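Long-range contacts in OmpT protein (Vibrio cholerae serotype O1, PDB 6EHE), which is an outer-membrane porin, a 16-stranded beta barrel that probably lets small solutes and ions diffuse across the membrane: residues Leu11-Lys16 against Ile25-Ser30; Ala275-Glu280 against Ile313-Tyr318. All coordinates share one frame; numbering follows the deposited sequence.

Interaction 1. Residues Leu11-Lys16 against Ile25-Ser30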
loop_
_atom_site.group_PDB
_atom_site.type_symbol
_atom_site.label_atom_id
_atom_site.label_comp_id
_atom_site.label_asym_id
_atom_site.label_seq_id
_atom_site.Cartn_x
_atom_site.Cartn_y
_atom_site.Cartn_z
ATOM N N LEU A 11 -17.645 -5.321 -3.562
ATOM C CA LEU A 11 -17.719 -6.711 -3.146
ATOM C C LEU A 11 -16.552 -7.468 -3.766
ATOM O O LEU A 11 -16.410 -7.523 -4.992
ATOM C CB LEU A 11 -19.048 -7.335 -3.559
ATOM C CG LEU A 11 -19.591 -8.469 -2.690
ATOM C CD1 LEU A 11 -20.931 -8.871 -3.259
ATOM C CD2 LEU A 11 -18.666 -9.678 -2.638
ATOM N N ARG A 12 -15.734 -8.063 -2.925
ATOM C CA ARG A 12 -14.546 -8.757 -3.372
ATOM C C ARG A 12 -14.658 -10.194 -2.905
ATOM O O ARG A 12 -14.994 -10.433 -1.745
ATOM C CB ARG A 12 -13.293 -8.085 -2.797
ATOM C CG ARG A 12 -11.989 -8.632 -3.325
ATOM C CD ARG A 12 -10.791 -7.922 -2.699
ATOM N NE ARG A 12 -10.718 -6.523 -3.100
ATOM C CZ ARG A 12 -9.735 -5.707 -2.748
ATOM N NH1 ARG A 12 -9.758 -4.457 -3.162
ATOM N NH2 ARG A 12 -8.744 -6.144 -1.982
ATOM N N THR A 13 -14.404 -11.149 -3.797
ATOM C CA THR A 13 -14.355 -12.544 -3.374
ATOM C C THR A 13 -13.168 -13.213 -4.039
ATOM O O THR A 13 -12.948 -13.056 -5.246
ATOM C CB THR A 13 -15.656 -13.309 -3.688
ATOM O OG1 THR A 13 -16.722 -12.756 -2.903
ATOM C CG2 THR A 13 -15.522 -14.817 -3.323
ATOM N N GLU A 14 -12.393 -13.934 -3.237
ATOM C CA GLU A 14 -11.102 -14.405 -3.678
ATOM C C GLU A 14 -10.867 -15.814 -3.176
ATOM O O GLU A 14 -11.291 -16.192 -2.078
ATOM C CB GLU A 14 -9.971 -13.465 -3.211
ATOM C CG GLU A 14 -9.990 -12.119 -3.943
ATOM C CD GLU A 14 -8.877 -11.166 -3.541
ATOM O OE1 GLU A 14 -8.369 -11.255 -2.403
ATOM O OE2 GLU A 14 -8.512 -10.327 -4.393
ATOM N N LEU A 15 -10.173 -16.578 -4.017
ATOM C CA LEU A 15 -9.741 -17.939 -3.739
ATOM C C LEU A 15 -8.228 -17.960 -3.845
ATOM O O LEU A 15 -7.671 -17.569 -4.878
ATOM C CB LEU A 15 -10.378 -18.926 -4.729
ATOM C CG LEU A 15 -9.874 -20.371 -4.761
ATOM C CD1 LEU A 15 -10.333 -21.163 -3.529
ATOM C CD2 LEU A 15 -10.297 -21.084 -6.073
ATOM N N LYS A 16 -7.570 -18.409 -2.788
ATOM C CA LYS A 16 -6.122 -18.351 -2.699
ATOM C C LYS A 16 -5.570 -19.720 -2.354
ATOM O O LYS A 16 -6.124 -20.432 -1.509
ATOM C CB LYS A 16 -5.666 -17.336 -1.642
ATOM C CG LYS A 16 -5.944 -15.871 -1.985
ATOM C CD LYS A 16 -4.670 -15.006 -1.820
ATOM C CE LYS A 16 -3.873 -15.376 -0.568
ATOM N NZ LYS A 16 -2.546 -14.674 -0.517
ATOM N N ILE A 25 -11.016 -19.290 0.881
ATOM C CA ILE A 25 -12.064 -18.567 0.169
ATOM C C ILE A 25 -12.513 -17.435 1.076
ATOM O O ILE A 25 -12.515 -17.568 2.307
ATOM C CB ILE A 25 -13.276 -19.455 -0.209
ATOM C CG1 ILE A 25 -13.887 -19.020 -1.535
ATOM C CG2 ILE A 25 -14.391 -19.340 0.797
ATOM C CD1 ILE A 25 -13.147 -19.484 -2.711
ATOM N N GLY A 26 -12.884 -16.308 0.483
ATOM C CA GLY A 26 -13.325 -15.249 1.376
ATOM C C GLY A 26 -13.716 -13.966 0.681
ATOM O O GLY A 26 -13.727 -13.855 -0.554
ATOM N N SER A 27 -14.030 -12.984 1.527
ATOM C CA SER A 27 -14.477 -11.679 1.073
ATOM C C SER A 27 -13.851 -10.553 1.880
ATOM O O SER A 27 -14.374 -9.429 1.870
ATOM C CB SER A 27 -15.978 -11.599 1.136
ATOM O OG SER A 27 -16.518 -12.427 0.127
ATOM N N GLY A 28 -12.753 -10.825 2.578
ATOM C CA GLY A 28 -11.971 -9.776 3.186
ATOM C C GLY A 28 -11.638 -8.678 2.201
ATOM O O GLY A 28 -11.528 -8.915 0.991
ATOM N N SER A 29 -11.492 -7.469 2.725
ATOM C CA SER A 29 -11.216 -6.249 1.981
ATOM C C SER A 29 -12.379 -5.859 1.080
ATOM O O SER A 29 -12.233 -4.958 0.251
ATOM C CB SER A 29 -9.907 -6.340 1.183
ATOM O OG SER A 29 -8.782 -6.021 2.010
ATOM N N SER A 30 -13.534 -6.504 1.228
ATOM C CA SER A 30 -14.779 -5.893 0.791
ATOM C C SER A 30 -15.016 -4.600 1.565
ATOM O O SER A 30 -14.748 -4.524 2.769
ATOM C CB SER A 30 -15.948 -6.848 1.007
ATOM O OG SER A 30 -16.043 -7.807 -0.030
#

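Interaction 2. Residues Ala275-Glu280 against Ile313-Tyr318. Unlike the reference sequence in segment 313-318: Tyr317 (reference Ile).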
loop_
_atom_site.group_PDB
_atom_site.type_symbol
_atom_site.label_atom_id
_atom_site.label_comp_id
_atom_site.label_asym_id
_atom_site.label_seq_id
_atom_site.Cartn_x
_atom_site.Cartn_y
_atom_site.Cartn_z
ATOM N N ALA A 275 -17.423 -4.480 -12.582
ATOM C CA ALA A 275 -17.033 -5.842 -12.281
ATOM C C ALA A 275 -15.746 -6.201 -12.999
ATOM O O ALA A 275 -15.499 -5.784 -14.138
ATOM C CB ALA A 275 -18.134 -6.828 -12.649
ATOM N N ARG A 276 -14.936 -7.003 -12.322
ATOM C CA ARG A 276 -13.695 -7.467 -12.917
ATOM C C ARG A 276 -13.329 -8.821 -12.346
ATOM O O ARG A 276 -13.720 -9.174 -11.235
ATOM C CB ARG A 276 -12.561 -6.477 -12.695
ATOM C CG ARG A 276 -12.403 -6.049 -11.285
ATOM C CD ARG A 276 -11.263 -5.051 -11.180
ATOM N NE ARG A 276 -11.632 -3.678 -11.539
ATOM C CZ ARG A 276 -10.759 -2.670 -11.614
ATOM N NH1 ARG A 276 -9.469 -2.883 -11.367
ATOM N NH2 ARG A 276 -11.167 -1.453 -11.933
ATOM N N VAL A 277 -12.581 -9.575 -13.132
ATOM C CA VAL A 277 -12.138 -10.904 -12.750
ATOM C C VAL A 277 -10.648 -10.999 -13.029
ATOM O O VAL A 277 -10.139 -10.395 -13.984
ATOM C CB VAL A 277 -12.926 -11.993 -13.514
ATOM C CG1 VAL A 277 -12.492 -13.380 -13.072
ATOM C CG2 VAL A 277 -14.393 -11.826 -13.233
ATOM N N TYR A 278 -9.935 -11.739 -12.180
ATOM C CA TYR A 278 -8.481 -11.761 -12.308
ATOM C C TYR A 278 -7.923 -13.051 -11.739
ATOM O O TYR A 278 -8.441 -13.596 -10.762
ATOM C CB TYR A 278 -7.824 -10.558 -11.599
ATOM C CG TYR A 278 -8.403 -10.276 -10.220
ATOM C CD1 TYR A 278 -9.535 -9.459 -10.061
ATOM C CD2 TYR A 278 -7.820 -10.824 -9.074
ATOM C CE1 TYR A 278 -10.078 -9.218 -8.794
ATOM C CE2 TYR A 278 -8.358 -10.581 -7.794
ATOM C CZ TYR A 278 -9.480 -9.784 -7.659
ATOM O OH TYR A 278 -10.003 -9.557 -6.385
ATOM N N ALA A 279 -6.843 -13.515 -12.349
ATOM C CA ALA A 279 -6.154 -14.708 -11.869
ATOM C C ALA A 279 -4.647 -14.491 -11.935
ATOM O O ALA A 279 -4.154 -13.757 -12.795
ATOM C CB ALA A 279 -6.546 -15.939 -12.694
ATOM N N GLU A 280 -3.912 -15.159 -11.044
ATOM C CA GLU A 280 -2.502 -14.839 -10.868
ATOM C C GLU A 280 -1.737 -15.991 -10.233
ATOM O O GLU A 280 -2.198 -16.578 -9.249
ATOM C CB GLU A 280 -2.365 -13.590 -10.003
ATOM C CG GLU A 280 -0.970 -13.230 -9.467
ATOM C CD GLU A 280 -1.019 -11.867 -8.799
ATOM O OE1 GLU A 280 -1.772 -11.038 -9.357
ATOM O OE2 GLU A 280 -0.362 -11.631 -7.735
ATOM N N ILE A 313 -7.343 -16.440 -7.502
ATOM C CA ILE A 313 -8.331 -16.008 -8.472
ATOM C C ILE A 313 -9.433 -15.268 -7.743
ATOM O O ILE A 313 -9.885 -15.690 -6.672
ATOM C CB ILE A 313 -8.865 -17.207 -9.267
ATOM C CG1 ILE A 313 -9.919 -16.752 -10.251
ATOM C CG2 ILE A 313 -9.404 -18.298 -8.339
ATOM C CD1 ILE A 313 -10.290 -17.856 -11.168
ATOM N N GLY A 314 -9.859 -14.147 -8.315
ATOM C CA GLY A 314 -10.835 -13.324 -7.633
ATOM C C GLY A 314 -11.749 -12.582 -8.585
ATOM O O GLY A 314 -11.525 -12.514 -9.800
ATOM N N ALA A 315 -12.783 -12.000 -7.992
ATOM C CA ALA A 315 -13.755 -11.215 -8.722
ATOM C C ALA A 315 -14.220 -10.084 -7.825
ATOM O O ALA A 315 -14.313 -10.244 -6.607
ATOM C CB ALA A 315 -14.942 -12.075 -9.170
ATOM N N ARG A 316 -14.497 -8.944 -8.447
ATOM C CA ARG A 316 -14.932 -7.742 -7.757
ATOM C C ARG A 316 -16.159 -7.173 -8.445
ATOM O O ARG A 316 -16.214 -7.118 -9.680
ATOM C CB ARG A 316 -13.833 -6.685 -7.742
ATOM C CG ARG A 316 -12.558 -7.131 -7.036
ATOM C CD ARG A 316 -11.499 -6.062 -7.111
ATOM N NE ARG A 316 -10.284 -6.408 -6.373
ATOM C CZ ARG A 316 -9.256 -5.578 -6.228
ATOM N NH1 ARG A 316 -9.304 -4.354 -6.764
ATOM N NH2 ARG A 316 -8.184 -5.963 -5.546
ATOM N N TYR A 317 -17.136 -6.769 -7.626
ATOM C CA TYR A 317 -18.297 -5.978 -8.026
ATOM C C TYR A 317 -18.171 -4.622 -7.353
ATOM O O TYR A 317 -17.944 -4.560 -6.138
ATOM C CB TYR A 317 -19.621 -6.618 -7.570
ATOM C CG TYR A 317 -20.303 -7.677 -8.456
ATOM C CD1 TYR A 317 -19.710 -8.187 -9.625
ATOM C CD2 TYR A 317 -21.565 -8.170 -8.099
ATOM C CE1 TYR A 317 -20.370 -9.166 -10.402
ATOM C CE2 TYR A 317 -22.223 -9.138 -8.859
ATOM C CZ TYR A 317 -21.631 -9.631 -10.005
ATOM O OH TYR A 317 -22.321 -10.583 -10.730
ATOM N N TYR A 318 -18.341 -3.539 -8.113
ATOM C CA TYR A 318 -18.231 -2.195 -7.559
ATOM C C TYR A 318 -19.564 -1.470 -7.643
ATOM O O TYR A 318 -20.324 -1.652 -8.594
ATOM C CB TYR A 318 -17.193 -1.336 -8.289
ATOM C CG TYR A 318 -15.789 -1.836 -8.304
ATOM C CD1 TYR A 318 -15.387 -2.807 -9.207
ATOM C CD2 TYR A 318 -14.830 -1.289 -7.475
ATOM C CE1 TYR A 318 -14.073 -3.253 -9.249
ATOM C CE2 TYR A 318 -13.516 -1.732 -7.511
ATOM C CZ TYR A 318 -13.149 -2.718 -8.388
ATOM O OH TYR A 318 -11.840 -3.161 -8.435
#

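Interaction 1. Residues Leu11-Lys16 against Ile25-Ser30
Ser30 OG is gripped from two directions: it receives the backbone N-H of Arg12 at 2.9 Å, almost straight (170° at the hydrogen), and gives its own proton to Ser27 O within its own segment. The setting is the first beta hairpin of the porin barrel, in which strands 3-17 and 24-39 run antiparallel. Regular pairing covers Leu15 with Ile25 and Glu14 with Gly26, where Glu14 N reaches Gly26 O at 3.0 Å and Gly26 N answers to Glu14 O. Beyond Gly26 the second strand departs from this pattern in a type II turn from Ser27 to Ser30, with Ser29 in the left-handed backbone region at its third position. Ser27 O receives both Ser30 N and Ser30 OG, which ties the turn shut while the hydroxyl takes over a main-chain N-H of the neighbouring strand. The gap between the two regimes is spanned by Thr13 OG1 and Ser27 OG, hydrogen-bonded hydroxyls 3.1 Å apart.

Arg12 lies over the turn. With CG opposite the backbone nitrogen (chi1 -173°) and a bend at chi3, it is placed so that Ser29 O faces the middle of its guanidinium plane, 3.9 Å away, while NH2 brushes Ser29 CB. Its NH1 bonds to Gln10 OE1, and other arginines, Arg31 and Arg316, come close, so the positive potential here is likely to be strong. Glu14 projects on the same side of the sheet and binds the hydroxyl of Tyr278. On the reverse side, consistent with a lipid-facing barrel wall, Ile25 and Leu15 slant across one another, the Ile25 CD1 methyl meeting Leu15 CD1 at 3.4 Å.

Interaction 2. Residues Ala275-Glu280 against Ile313-Tyr318
Arg276 and Arg316 exchange two backbone hydrogen bonds, each 2.9 Å from N to O. Tyr278 and Gly314 form the next such pair, Gly314 N reaching Tyr278 O at 2.9 Å. Strands 275-286 and 309-318, the last two of the barrel, are thus joined as a regular antiparallel pair, with axes running at 169° within these segments.

Side chains add a second polar layer. Arg316, extended from CG to NE, forks between two tyrosines: NE donates to Tyr278 OH at 3.2 Å, the oxygen lying somewhat out of the guanidinium plane, and NH1 points nearly straight at Tyr318 OH (173°, 3.3 Å), which lies in that plane. Tyr278 OH is also bound by Glu14 OE2. The same Tyr318 oxygen stands 3.1 Å above the guanidinium of Arg276, offset toward its rim; that arginine sends its NH1 to Tyr95 OH instead.

Outward from the polar atoms, the Tyr278 ring folds back over the neighbouring strand, its CG between the backbone nitrogen and the carbonyl carbon (chi1 44°). It rests flat on Gly314, whose CA lies 4.0 Å from the ring centroid in a CH-pi contact: the aromatic rescue of glycine, in which a cross-strand ring covers bare backbone. Arg316 CG meets the ring at its edge. On the reverse side of the sheet apolar groups pair off, Val277 with Ala315, Ala279 with Ile313 and Ala275 with the Tyr317 ring, and a detergent molecule touches Val277.

Chemically the contact is two-sided. It has a mostly apolar outer face, consistent with membrane contact, whereas two arginines with nearly parallel guanidiniums, held in place by phenol hydroxyls, probably give the inner wall a fixed positive patch that would influence passing ions.

Overall arrangement
From the N terminus, strand 3-17 leads through a short connection into strand 24-39, and interaction 1 closes that loop, with only eight residues between its segments. The chain then travels round the whole barrel before strand 275-286, where interaction 2 closes a longer excursion of 32 residues, partly unmodelled, returning on strand 309-318. The two loops lie in series, neither nesting nor crossing. In space they adjoin, with centres about 9 Å apart, because strand 309-318 pairs with strand 3-17 as well, through backbone bonds such as Leu11 to Tyr317. Together they join the first two and last two strands across the seam that closes the barrel.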